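Local coordinates for protein short-chain dehydrogenase/reductase SDR (Vibrio parahaemolyticus, PDB 3GUY) that probably catalyses oxidation or reduction of a substrate with a nicotinamide adenine dinucleotide coenzyme, as other Rossmann-fold short-chain dehydrogenases do, at residues D[116-120]-D[121-125]; D[109-112]-D[113-117]; D[11-14]-D[15-19]. The protein carries 2 engineered substitutions. All coordinates share one frame; numbering follows the deposited sequence.

Contact 1: residues D[116-120]-D[121-125]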
ATOM      1  N   LYS D 116      13.895 -17.330 -16.641  1.00 31.32           N
ATOM      2  CA  LYS D 116      15.103 -17.845 -17.307  1.00 33.10           C
ATOM      3  C   LYS D 116      14.710 -18.530 -18.625  1.00 33.28           C
ATOM      4  O   LYS D 116      15.243 -18.189 -19.661  1.00 34.20           O
ATOM      5  CB  LYS D 116      15.834 -18.847 -16.389  1.00 33.20           C
ATOM      6  CG  LYS D 116      17.278 -19.104 -16.777  1.00 37.28           C
ATOM      7  CD  LYS D 116      18.046 -19.890 -15.684  1.00 40.33           C
ATOM      8  CE  LYS D 116      19.554 -19.897 -15.943  1.00 42.06           C
ATOM      9  NZ  LYS D 116      20.172 -18.657 -15.349  1.00 44.46           N
ATOM     10  N   ARG D 117      13.742 -19.428 -18.570  1.00 33.95           N
ATOM     11  CA  ARG D 117      13.435 -20.319 -19.702  1.00 34.44           C
ATOM     12  C   ARG D 117      12.398 -19.735 -20.665  1.00 35.02           C
ATOM     13  O   ARG D 117      12.501 -19.945 -21.891  1.00 35.67           O
ATOM     14  CB  ARG D 117      12.936 -21.668 -19.201  1.00 34.68           C
ATOM     15  CG  ARG D 117      13.979 -22.534 -18.542  1.00 35.33           C
ATOM     16  CD  ARG D 117      13.298 -23.765 -17.946  1.00 36.45           C
ATOM     17  NE  ARG D 117      14.251 -24.647 -17.288  1.00 38.45           N
ATOM     18  CZ  ARG D 117      14.873 -25.696 -17.836  1.00 38.97           C
ATOM     19  NH1 ARG D 117      14.634 -26.054 -19.089  1.00 37.86           N
ATOM     20  NH2 ARG D 117      15.721 -26.412 -17.100  1.00 37.51           N
ATOM     21  N   TYR D 118      11.423 -18.993 -20.148  1.00 34.41           N
ATOM     22  CA  TYR D 118      10.215 -18.690 -20.926  1.00 34.71           C
ATOM     23  C   TYR D 118       9.824 -17.233 -20.974  1.00 34.73           C
ATOM     24  O   TYR D 118       8.687 -16.925 -21.304  1.00 35.13           O
ATOM     25  CB  TYR D 118       9.019 -19.471 -20.373  1.00 34.84           C
ATOM     26  CG  TYR D 118       9.276 -20.925 -20.124  1.00 36.04           C
ATOM     27  CD1 TYR D 118       9.895 -21.737 -21.095  1.00 36.33           C
ATOM     28  CD2 TYR D 118       8.875 -21.511 -18.925  1.00 35.17           C
ATOM     29  CE1 TYR D 118      10.116 -23.088 -20.847  1.00 37.11           C
ATOM     30  CE2 TYR D 118       9.101 -22.825 -18.664  1.00 35.77           C
ATOM     31  CZ  TYR D 118       9.716 -23.625 -19.623  1.00 38.27           C
ATOM     32  OH  TYR D 118       9.909 -24.939 -19.312  1.00 35.09           O
ATOM     33  N   LYS D 119      10.726 -16.324 -20.665  1.00 35.29           N
ATOM     34  CA  LYS D 119      10.335 -14.910 -20.636  1.00 36.78           C
ATOM     35  C   LYS D 119       9.881 -14.384 -21.994  1.00 37.79           C
ATOM     36  O   LYS D 119       9.056 -13.482 -22.056  1.00 37.93           O
ATOM     37  CB  LYS D 119      11.425 -14.010 -20.039  1.00 36.77           C
ATOM     38  CG  LYS D 119      12.751 -14.061 -20.725  1.00 39.18           C
ATOM     39  CD  LYS D 119      13.715 -13.014 -20.196  1.00 41.41           C
ATOM     40  CE  LYS D 119      15.133 -13.182 -20.764  1.00 41.71           C
ATOM     41  NZ  LYS D 119      15.790 -14.457 -20.360  1.00 45.32           N
ATOM     42  N   ASP D 120      10.437 -14.919 -23.081  1.00 39.18           N
ATOM     43  CA  ASP D 120      10.100 -14.461 -24.440  1.00 39.58           C
ATOM     44  C   ASP D 120       8.975 -15.326 -25.072  1.00 39.60           C
ATOM     45  O   ASP D 120       8.662 -15.179 -26.256  1.00 39.33           O
ATOM     46  CB  ASP D 120      11.357 -14.465 -25.323  1.00 40.29           C
ATOM     47  CG  ASP D 120      12.328 -13.315 -25.006  1.00 43.02           C
ATOM     48  OD1 ASP D 120      11.939 -12.325 -24.335  1.00 46.79           O
ATOM     49  OD2 ASP D 120      13.502 -13.382 -25.455  1.00 44.80           O
ATOM     50  N   GLN D 121       8.376 -16.212 -24.265  1.00 39.08           N
ATOM     51  CA  GLN D 121       7.237 -17.058 -24.656  1.00 38.62           C
ATOM     52  C   GLN D 121       5.941 -16.510 -24.033  1.00 38.49           C
ATOM     53  O   GLN D 121       5.965 -15.979 -22.935  1.00 37.18           O
ATOM     54  CB  GLN D 121       7.420 -18.489 -24.143  1.00 38.79           C
ATOM     55  CG  GLN D 121       8.662 -19.223 -24.652  1.00 39.79           C
ATOM     56  CD  GLN D 121       8.580 -19.590 -26.129  1.00 42.27           C
ATOM     57  OE1 GLN D 121       7.495 -19.730 -26.706  1.00 45.52           O
ATOM     58  NE2 GLN D 121       9.743 -19.747 -26.749  1.00 44.56           N
ATOM     59  N   PRO D 122       4.805 -16.652 -24.725  1.00 38.33           N
ATOM     60  CA  PRO D 122       3.537 -16.170 -24.141  1.00 37.80           C
ATOM     61  C   PRO D 122       3.050 -17.138 -23.044  1.00 36.29           C
ATOM     62  O   PRO D 122       2.212 -17.981 -23.276  1.00 37.10           O
ATOM     63  CB  PRO D 122       2.593 -16.124 -25.347  1.00 38.07           C
ATOM     64  CG  PRO D 122       3.088 -17.288 -26.233  1.00 38.78           C
ATOM     65  CD  PRO D 122       4.605 -17.369 -26.004  1.00 38.91           C
ATOM     66  N   VAL D 123       3.632 -17.046 -21.865  1.00 34.09           N
ATOM     67  CA  VAL D 123       3.226 -17.908 -20.758  1.00 33.10           C
ATOM     68  C   VAL D 123       2.478 -17.016 -19.754  1.00 32.00           C
ATOM     69  O   VAL D 123       2.782 -15.855 -19.631  1.00 31.57           O
ATOM     70  CB  VAL D 123       4.436 -18.614 -20.093  1.00 32.73           C
ATOM     71  CG1 VAL D 123       3.979 -19.522 -18.921  1.00 32.49           C
ATOM     72  CG2 VAL D 123       5.179 -19.442 -21.098  1.00 33.02           C
ATOM     73  N   ASN D 124       1.451 -17.553 -19.117  1.00 31.87           N
ATOM     74  CA  ASN D 124       0.726 -16.835 -18.064  1.00 31.04           C
ATOM     75  C   ASN D 124       1.150 -17.491 -16.780  1.00 29.23           C
ATOM     76  O   ASN D 124       0.908 -18.684 -16.579  1.00 29.39           O
ATOM     77  CB  ASN D 124      -0.811 -16.951 -18.226  1.00 31.46           C
ATOM     78  CG  ASN D 124      -1.375 -15.992 -19.285  1.00 34.58           C
ATOM     79  OD1 ASN D 124      -0.737 -14.979 -19.652  1.00 35.24           O
ATOM     80  ND2 ASN D 124      -2.587 -16.319 -19.797  1.00 36.21           N
ATOM     81  N   VAL D 125       1.856 -16.738 -15.937  1.00 27.77           N
ATOM     82  CA  VAL D 125       2.298 -17.260 -14.675  1.00 27.07           C
ATOM     83  C   VAL D 125       1.324 -16.776 -13.616  1.00 25.87           C
ATOM     84  O   VAL D 125       1.210 -15.589 -13.381  1.00 26.37           O
ATOM     85  CB  VAL D 125       3.729 -16.812 -14.400  1.00 26.90           C
ATOM     86  CG1 VAL D 125       4.159 -17.292 -13.067  1.00 25.26           C
ATOM     87  CG2 VAL D 125       4.643 -17.388 -15.520  1.00 26.21           C
TER

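Contact 2: residues D[109-112]-D[113-117]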
ATOM      1  N   ASN D 109      12.388 -19.637  -6.605  1.00 23.74           N
ATOM      2  CA  ASN D 109      12.959 -20.705  -7.472  1.00 24.69           C
ATOM      3  C   ASN D 109      12.065 -20.986  -8.668  1.00 25.53           C
ATOM      4  O   ASN D 109      12.545 -21.011  -9.785  1.00 25.97           O
ATOM      5  CB  ASN D 109      13.139 -21.988  -6.698  1.00 24.68           C
ATOM      6  CG  ASN D 109      14.292 -21.930  -5.755  1.00 25.43           C
ATOM      7  OD1 ASN D 109      15.256 -21.222  -5.979  1.00 30.58           O
ATOM      8  ND2 ASN D 109      14.197 -22.680  -4.681  1.00 21.85           N
ATOM      9  N   VAL D 110      10.766 -21.130  -8.443  1.00 25.28           N
ATOM     10  CA  VAL D 110       9.831 -21.296  -9.584  1.00 25.32           C
ATOM     11  C   VAL D 110       9.773 -20.115 -10.508  1.00 24.93           C
ATOM     12  O   VAL D 110       9.953 -20.285 -11.712  1.00 25.32           O
ATOM     13  CB  VAL D 110       8.436 -21.644  -9.169  1.00 25.23           C
ATOM     14  CG1 VAL D 110       7.478 -21.522 -10.388  1.00 26.31           C
ATOM     15  CG2 VAL D 110       8.408 -23.024  -8.608  1.00 26.91           C
ATOM     16  N   LEU D 111       9.527 -18.910  -9.995  1.00 24.03           N
ATOM     17  CA  LEU D 111       9.515 -17.732 -10.866  1.00 22.30           C
ATOM     18  C   LEU D 111      10.843 -17.447 -11.590  1.00 23.33           C
ATOM     19  O   LEU D 111      10.859 -17.000 -12.761  1.00 22.53           O
ATOM     20  CB  LEU D 111       9.065 -16.453 -10.102  1.00 23.90           C
ATOM     21  CG  LEU D 111       8.863 -15.215 -10.969  1.00 23.25           C
ATOM     22  CD1 LEU D 111       7.779 -15.549 -12.079  1.00 21.32           C
ATOM     23  CD2 LEU D 111       8.467 -13.950 -10.111  1.00 22.62           C
ATOM     24  N   ARG D 112      11.958 -17.640 -10.911  1.00 22.64           N
ATOM     25  CA  ARG D 112      13.237 -17.414 -11.556  1.00 24.15           C
ATOM     26  C   ARG D 112      13.443 -18.404 -12.728  1.00 24.65           C
ATOM     27  O   ARG D 112      13.958 -18.030 -13.783  1.00 23.96           O
ATOM     28  CB  ARG D 112      14.371 -17.570 -10.556  1.00 23.60           C
ATOM     29  CG  ARG D 112      15.743 -17.527 -11.153  1.00 25.49           C
ATOM     30  CD  ARG D 112      16.801 -17.587 -10.071  1.00 26.65           C
ATOM     31  NE  ARG D 112      18.117 -17.677 -10.707  1.00 29.48           N
ATOM     32  CZ  ARG D 112      18.674 -18.809 -11.131  1.00 29.37           C
ATOM     33  NH1 ARG D 112      18.098 -19.993 -10.912  1.00 29.13           N
ATOM     34  NH2 ARG D 112      19.862 -18.755 -11.713  1.00 29.21           N
ATOM     35  N   GLU D 113      13.083 -19.661 -12.501  1.00 25.58           N
ATOM     36  CA  GLU D 113      13.247 -20.677 -13.532  1.00 27.20           C
ATOM     37  C   GLU D 113      12.318 -20.397 -14.722  1.00 28.35           C
ATOM     38  O   GLU D 113      12.737 -20.521 -15.910  1.00 28.89           O
ATOM     39  CB  GLU D 113      13.005 -22.045 -12.948  1.00 27.97           C
ATOM     40  CG  GLU D 113      13.471 -23.180 -13.862  1.00 31.24           C
ATOM     41  CD  GLU D 113      14.992 -23.254 -13.993  1.00 35.07           C
ATOM     42  OE1 GLU D 113      15.710 -22.789 -13.070  1.00 36.41           O
ATOM     43  OE2 GLU D 113      15.467 -23.808 -15.009  1.00 35.91           O
ATOM     44  N   LEU D 114      11.085 -19.958 -14.423  1.00 27.72           N
ATOM     45  CA  LEU D 114      10.169 -19.498 -15.472  1.00 27.49           C
ATOM     46  C   LEU D 114      10.700 -18.339 -16.301  1.00 27.66           C
ATOM     47  O   LEU D 114      10.584 -18.368 -17.550  1.00 27.25           O
ATOM     48  CB  LEU D 114       8.767 -19.199 -14.905  1.00 26.91           C
ATOM     49  CG  LEU D 114       8.073 -20.424 -14.317  1.00 28.40           C
ATOM     50  CD1 LEU D 114       6.743 -19.971 -13.657  1.00 23.41           C
ATOM     51  CD2 LEU D 114       7.850 -21.535 -15.400  1.00 30.05           C
ATOM     52  N   VAL D 115      11.321 -17.336 -15.659  1.00 27.67           N
ATOM     53  CA  VAL D 115      11.807 -16.168 -16.392  1.00 28.21           C
ATOM     54  C   VAL D 115      13.042 -16.499 -17.208  1.00 29.26           C
ATOM     55  O   VAL D 115      13.217 -15.997 -18.311  1.00 30.01           O
ATOM     56  CB  VAL D 115      12.091 -14.962 -15.463  1.00 28.07           C
ATOM     57  CG1 VAL D 115      12.659 -13.812 -16.224  1.00 26.09           C
ATOM     58  CG2 VAL D 115      10.766 -14.503 -14.753  1.00 28.84           C
ATOM     59  N   LYS D 116      13.895 -17.330 -16.641  1.00 31.32           N
ATOM     60  CA  LYS D 116      15.103 -17.845 -17.307  1.00 33.10           C
ATOM     61  C   LYS D 116      14.710 -18.530 -18.625  1.00 33.28           C
ATOM     62  O   LYS D 116      15.243 -18.189 -19.661  1.00 34.20           O
ATOM     63  CB  LYS D 116      15.834 -18.847 -16.389  1.00 33.20           C
ATOM     64  CG  LYS D 116      17.278 -19.104 -16.777  1.00 37.28           C
ATOM     65  CD  LYS D 116      18.046 -19.890 -15.684  1.00 40.33           C
ATOM     66  CE  LYS D 116      19.554 -19.897 -15.943  1.00 42.06           C
ATOM     67  NZ  LYS D 116      20.172 -18.657 -15.349  1.00 44.46           N
ATOM     68  N   ARG D 117      13.742 -19.428 -18.570  1.00 33.95           N
ATOM     69  CA  ARG D 117      13.435 -20.319 -19.702  1.00 34.44           C
ATOM     70  C   ARG D 117      12.398 -19.735 -20.665  1.00 35.02           C
ATOM     71  O   ARG D 117      12.501 -19.945 -21.891  1.00 35.67           O
ATOM     72  CB  ARG D 117      12.936 -21.668 -19.201  1.00 34.68           C
ATOM     73  CG  ARG D 117      13.979 -22.534 -18.542  1.00 35.33           C
ATOM     74  CD  ARG D 117      13.298 -23.765 -17.946  1.00 36.45           C
ATOM     75  NE  ARG D 117      14.251 -24.647 -17.288  1.00 38.45           N
ATOM     76  CZ  ARG D 117      14.873 -25.696 -17.836  1.00 38.97           C
ATOM     77  NH1 ARG D 117      14.634 -26.054 -19.089  1.00 37.86           N
ATOM     78  NH2 ARG D 117      15.721 -26.412 -17.100  1.00 37.51           N
TER

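Contact 3: residues D[11-14]-D[15-19]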
ATOM      1  N   SER D  11      -3.010 -31.219  -3.021  1.00 37.67           N
ATOM      2  CA  SER D  11      -4.251 -30.904  -2.322  1.00 37.39           C
ATOM      3  C   SER D  11      -4.679 -29.457  -2.570  1.00 36.02           C
ATOM      4  O   SER D  11      -4.042 -28.723  -3.316  1.00 35.48           O
ATOM      5  CB  SER D  11      -4.118 -31.172  -0.802  1.00 37.90           C
ATOM      6  OG  SER D  11      -3.261 -30.228  -0.168  1.00 37.62           O
ATOM      7  N   GLY D  12      -5.805 -29.081  -1.978  1.00 35.17           N
ATOM      8  CA  GLY D  12      -6.243 -27.695  -1.894  1.00 34.16           C
ATOM      9  C   GLY D  12      -6.536 -27.121  -3.271  1.00 34.39           C
ATOM     10  O   GLY D  12      -6.903 -27.843  -4.199  1.00 33.10           O
ATOM     11  N   LEU D  13      -6.315 -25.827  -3.382  1.00 33.27           N
ATOM     12  CA  LEU D  13      -6.637 -25.044  -4.546  1.00 33.46           C
ATOM     13  C   LEU D  13      -5.953 -25.567  -5.810  1.00 33.37           C
ATOM     14  O   LEU D  13      -6.562 -25.604  -6.913  1.00 32.80           O
ATOM     15  CB  LEU D  13      -6.226 -23.590  -4.255  1.00 33.35           C
ATOM     16  CG  LEU D  13      -6.502 -22.500  -5.286  1.00 34.37           C
ATOM     17  CD1 LEU D  13      -7.998 -22.467  -5.691  1.00 32.14           C
ATOM     18  CD2 LEU D  13      -6.017 -21.139  -4.685  1.00 33.22           C
ATOM     19  N   GLY D  14      -4.676 -25.946  -5.660  1.00 32.19           N
ATOM     20  CA  GLY D  14      -3.903 -26.505  -6.776  1.00 31.52           C
ATOM     21  C   GLY D  14      -4.538 -27.750  -7.375  1.00 30.89           C
ATOM     22  O   GLY D  14      -4.576 -27.880  -8.595  1.00 30.61           O
ATOM     23  N   ALA D  15      -5.047 -28.656  -6.527  1.00 31.39           N
ATOM     24  CA  ALA D  15      -5.660 -29.934  -6.992  1.00 30.67           C
ATOM     25  C   ALA D  15      -7.024 -29.657  -7.635  1.00 31.37           C
ATOM     26  O   ALA D  15      -7.358 -30.243  -8.690  1.00 29.84           O
ATOM     27  CB  ALA D  15      -5.825 -30.964  -5.830  1.00 30.45           C
ATOM     28  N   GLU D  16      -7.796 -28.754  -7.008  1.00 31.31           N
ATOM     29  CA  GLU D  16      -9.127 -28.358  -7.549  1.00 31.97           C
ATOM     30  C   GLU D  16      -8.988 -27.607  -8.854  1.00 31.49           C
ATOM     31  O   GLU D  16      -9.795 -27.803  -9.754  1.00 32.54           O
ATOM     32  CB  GLU D  16      -9.910 -27.536  -6.538  1.00 31.81           C
ATOM     33  CG  GLU D  16     -10.234 -28.325  -5.304  1.00 33.67           C
ATOM     34  CD  GLU D  16     -10.870 -29.684  -5.622  1.00 37.35           C
ATOM     35  OE1 GLU D  16     -11.841 -29.749  -6.421  1.00 38.91           O
ATOM     36  OE2 GLU D  16     -10.368 -30.696  -5.082  1.00 42.91           O
ATOM     37  N   LEU D  17      -7.955 -26.774  -8.994  1.00 31.51           N
ATOM     38  CA  LEU D  17      -7.689 -26.134 -10.301  1.00 30.36           C
ATOM     39  C   LEU D  17      -7.308 -27.204 -11.345  1.00 31.86           C
ATOM     40  O   LEU D  17      -7.724 -27.146 -12.509  1.00 29.45           O
ATOM     41  CB  LEU D  17      -6.577 -25.071 -10.207  1.00 30.34           C
ATOM     42  CG  LEU D  17      -6.975 -23.663  -9.755  1.00 30.61           C
ATOM     43  CD1 LEU D  17      -5.682 -22.846  -9.439  1.00 29.59           C
ATOM     44  CD2 LEU D  17      -7.885 -22.915 -10.770  1.00 28.00           C
ATOM     45  N   ALA D  18      -6.516 -28.194 -10.926  1.00 32.13           N
ATOM     46  CA  ALA D  18      -6.154 -29.265 -11.855  1.00 33.40           C
ATOM     47  C   ALA D  18      -7.436 -29.904 -12.448  1.00 34.20           C
ATOM     48  O   ALA D  18      -7.546 -30.085 -13.662  1.00 33.46           O
ATOM     49  CB  ALA D  18      -5.243 -30.318 -11.178  1.00 32.92           C
ATOM     50  N   LYS D  19      -8.409 -30.195 -11.587  1.00 35.92           N
ATOM     51  CA  LYS D  19      -9.641 -30.866 -12.005  1.00 36.85           C
ATOM     52  C   LYS D  19     -10.447 -30.032 -13.009  1.00 37.34           C
ATOM     53  O   LYS D  19     -10.957 -30.592 -13.997  1.00 37.60           O
ATOM     54  CB  LYS D  19     -10.489 -31.226 -10.792  1.00 37.63           C
ATOM     55  CG  LYS D  19      -9.817 -32.231  -9.929  1.00 39.33           C
ATOM     56  CD  LYS D  19     -10.538 -32.424  -8.629  1.00 43.70           C
ATOM     57  CE  LYS D  19      -9.855 -33.486  -7.796  1.00 46.08           C
ATOM     58  NZ  LYS D  19     -10.655 -33.734  -6.558  1.00 49.32           N
TER

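Contact 1: residues D[116-120]-D[121-125]
The Y118 ring is approached obliquely by CG2 of V123. The same methyl group reaches the root of the tyrosine side chain, with V123 CG2 3.9 Å from Y118 CB. R117 CB sits over the centre of one ring face, 3.5 Å above the plane. F66 of helix 59-67 and M166 also touch the Y118 side chain.

These residues form the link from helix 93-118 to strand 124-128, an alpha-to-beta connection of the Rossmann fold. The chain reverses in a type I beta turn from Y118 to Q121. The turn is closed by Q121 N, which donates to Y118 O at 3.1 Å with an N-H...O angle of 156°. The donor stands above the carbonyl plane, 65° out of it, and so does not use a lone pair. This steep approach goes with the tightness of the turn. It also brings Q121 CB to 3.5 Å from Y118 O and to 4.2 Å from Y118 CB.

The Q121 side chain is bent and packs on I72. D120 is the second of the two central residues of the turn, and its side chain touches K164.

A second, smaller bend follows. P122 is the centre of an inverse gamma turn, with a weak bond of 2.8 Å from V123 N to Q121 O. Beyond it V123 points back toward the helix end, and the strand begins. V123 and V125 both make backbone bonds to K167, so the chain enters the parallel sheet here. K119, at the first corner of the turn, packs on Q89 of the second subunit.

V123 CG1 lies anti to the backbone N (chi1 -180°), which leaves CG2 as the branch that meets Y118 CB.

Contact 2: residues D[109-112]-D[113-117]
V110 and L114 lie side by side and point the same way, with V110 CG1 3.7 Å from L114 CD1. One residue further on, L111 and V115 cross at a slant, and L111 CD1 is 4.1 Å from V115 CG2. In V115 the CG1 branch is anti to the backbone N (chi1 177°), which turns CG2 back over the preceding turn, 3.2 Å from L111 O. R112 and K116 make the third pair of this spacing. Their chains run alongside each other, and the two positive ends come close, with R112 NH2 3.7 Å from K116 NZ. K116 NZ is held by a hydrogen bond to the backbone oxygen of Q89 of the second subunit. R112 NE makes a weak hydrogen bond to Q91 O of the second subunit.

Backbone bonds four residues apart set these spacings. The straightest is L114 N to V110 O, 3.0 Å at 167°; K116 N to R112 O is the shortest of the four, at 2.9 Å. This is the last part of helix 93-118, which packs on the parallel sheet of the Rossmann fold. V110 and L114 face the sheet, touching H78 and V76 of strand 75-78. L111 and V115 meet V157 of helix 141-160, and L111 also touches L88 of the second subunit.

N109, E113 and R117 make further polar contacts on the side toward helix 59-67 and L56. N109 ND2 donates to L56 O. E113 bends at its second torsion (chi2 69°) and offers the anti lone pair of OE2 to R117 NE, a salt bridge of 2.7 Å. R117 NH2 adds a weak bond to the same oxygen at 3.3 Å. A second carboxylate, E67 of helix 59-67, also forms a salt bridge with R117 NH2.

Contact 3: residues D[11-14]-D[15-19]
S11 O receives a weak hydrogen bond from A15 N, 3.4 Å away, in the first turn of helix 12-23. The segment ends the TGxxxGxG motif of short-chain dehydrogenases, whose last two glycines are G12 and G14. In this family the loop and the helix start lie at the coenzyme site, so a similar role is probable here.

G12 has a positive phi (65°), a conformation that favours glycine. Its oxygen serves two donors: E16 N at 3.1 Å, nearly straight at 168°, and A15 N, weakly. The E16 chain is bent, and its CG passes 3.5 Å from the same G12 O. Further out, E16 OE2 forms a salt bridge with K19 NZ, whose hydrogen bond is weak and long.

L13 is buried. Its oxygen accepts from L17 N at 2.8 Å. Its side chain packs against that of L17, with L13 CG 4.2 Å from L17 CD1. Both leucines touch I128 of strand 124-128, and L13 also meets A200 and I203 of helix 196-207.

G14 is buried and brings no side chain. G14 O accepts from A18 N at 3.0 Å, and A18 CB lies 3.6 Å from G14 O.

From the N terminus, contact 3 comes first, in the opening turns of helix 12-23 of the first beta-alpha-beta unit. Contact 2 follows in the last turns of helix 93-118, and contact 1 carries that helix into strand 124-128. All three are local: contacts 2 and 3 stay within one helix, and contact 1 closes a tight turn. None crosses another. Contacts 1 and 2 share K116 and R117. They also touch where V125 CG1 packs on L111 and L114, tying the start of the strand to its helix, and both reach the second subunit. Contact 3 stands apart, its centre about 22 Å from each of the others, on the opposite side of the chain's centre from contact 2.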